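Local coordinates for acetyl-CoA C-acetyltransferase (Syntrophomonas wolfei subsp. wolfei, PDB 7N7Z) that catalyses the thiolase reaction, the reversible condensation of two acetyl-CoA molecules into acetoacetyl-CoA with release of free CoA, at the interface of chains A and B. Residues are numbered along the deposited sequence; one frame, centred on the assembly and turned at random. Chains: chain A/B, Acetyl-CoA C-acetyltransferase.

The interface of chains A and B. Residues chain A 54, 56, 85-86, 101; chain B 89-90, 97.
B:Arg97, on helix 94-107, reaches across the subunit boundary to A:Glu54 at the start of strand 54-58 and to A:Cys86 in strand 84-89. The protein is a thiolase, and this contact within the deposited tetramer probably corresponds to the family's usual dimer interface: the helix of one copy packs against strands of the other, and a two-fold axis repeats the set with the chains exchanged. The patch centre lies about 17 Å from the predicted nucleophile A:Cys92. The salt bridge runs from B:Arg97 NH2 to the carboxylate oxygen OE1 of A:Glu54 at 3.1 Å. The carboxylate and guanidinium planes lie 11° apart, nearly parallel, and OE1 is met on its syn side. The bond is nonetheless bent, with 140° at the hydrogen, and OE1 is tilted from the guanidinium plane. One water consolidates the pair: it lies at the guanidinium edge, 2.9 Å from NH1 of B:Arg97, and shares a 2.7 Å hydrogen bond with OE1 of A:Glu54.

Over one guanidinium face sits the thiol sulfur of A:Cys86, offset toward the rim, with SG 3.7 Å from B:Arg97 CZ. A chi1 of 72° turns that sulfur toward the partner chain, which places it above the guanidinium plane. The methyl CG2 of A:Ile101 approaches NH2 of B:Arg97 obliquely at 3.9 Å, a loose van der Waals contact flanking the guanidinium.

Within chain B, the side-chain amide oxygen OE1 of B:Gln90 accepts a nearly straight 2.8 Å hydrogen bond from NH1 of B:Arg97, close to the guanidinium plane. B:Gln90 thus acts as a second-shell brace, likely to limit rotation of the guanidinium, and its side chain lies beside A:Ser85 of strand 84-89. Replacing B:Arg97 with a leucine would probably leave the A:Glu54 carboxylate without its cross-subunit positive mate, and the B:Gln90 amide freer to turn.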
# COMPACT_ATOMS: atom_id res chain seq x y z
N GLU A 54 25.15 -27.33 -7.91
CA GLU A 54 24.11 -26.37 -8.26
C GLU A 54 22.94 -26.52 -7.30
O GLU A 54 22.83 -27.53 -6.59
CB GLU A 54 23.64 -26.54 -9.71
CG GLU A 54 22.72 -27.74 -9.92
CD GLU A 54 22.14 -27.80 -11.32
OE1 GLU A 54 21.95 -26.73 -11.93
OE2 GLU A 54 21.87 -28.92 -11.80
N VAL A 56 18.67 -25.97 -7.78
CA VAL A 56 17.53 -25.66 -8.63
C VAL A 56 16.34 -25.47 -7.70
O VAL A 56 15.77 -26.44 -7.20
CB VAL A 56 17.27 -26.76 -9.67
CG1 VAL A 56 16.15 -26.35 -10.60
CG2 VAL A 56 18.54 -27.05 -10.46
N SER A 85 22.84 -21.71 -9.80
CA SER A 85 21.60 -21.42 -9.10
C SER A 85 20.57 -20.94 -10.11
O SER A 85 20.91 -20.25 -11.07
CB SER A 85 21.80 -20.37 -8.01
OG SER A 85 21.91 -19.07 -8.57
N CYS A 86 19.31 -21.31 -9.89
CA CYS A 86 18.22 -20.83 -10.72
C CYS A 86 16.91 -21.10 -10.01
O CYS A 86 16.82 -21.95 -9.12
CB CYS A 86 18.23 -21.47 -12.11
SG CYS A 86 17.74 -23.21 -12.16
N ILE A 101 14.89 -30.65 -14.24
CA ILE A 101 16.01 -29.81 -14.67
C ILE A 101 17.31 -30.30 -14.05
O ILE A 101 18.32 -30.47 -14.74
CB ILE A 101 15.74 -28.33 -14.32
CG1 ILE A 101 14.65 -27.77 -15.23
CG2 ILE A 101 17.01 -27.51 -14.42
CD1 ILE A 101 14.01 -26.50 -14.72
N SER B 89 14.32 -18.45 -13.80
CA SER B 89 15.02 -17.22 -13.44
C SER B 89 16.44 -17.55 -13.00
O SER B 89 16.64 -18.40 -12.12
CB SER B 89 14.29 -16.47 -12.33
OG SER B 89 14.96 -15.26 -12.01
N GLN B 90 17.41 -16.89 -13.63
CA GLN B 90 18.80 -16.86 -13.18
C GLN B 90 19.31 -15.42 -13.25
O GLN B 90 20.39 -15.14 -13.77
CB GLN B 90 19.67 -17.81 -14.00
CG GLN B 90 21.03 -18.11 -13.37
CD GLN B 90 21.70 -19.34 -13.94
OE1 GLN B 90 21.04 -20.33 -14.27
NE2 GLN B 90 23.02 -19.29 -14.07
N ARG B 97 19.53 -19.38 -19.39
CA ARG B 97 19.18 -20.62 -18.71
C ARG B 97 17.91 -21.23 -19.29
O ARG B 97 17.80 -22.45 -19.41
CB ARG B 97 19.01 -20.39 -17.21
CG ARG B 97 18.90 -21.67 -16.38
CD ARG B 97 20.17 -22.52 -16.46
NE ARG B 97 20.03 -23.80 -15.79
CZ ARG B 97 20.39 -24.05 -14.53
NH1 ARG B 97 20.88 -23.10 -13.75
NH2 ARG B 97 20.24 -25.28 -14.04
O HOH W 1 21.03 -24.29 -11.11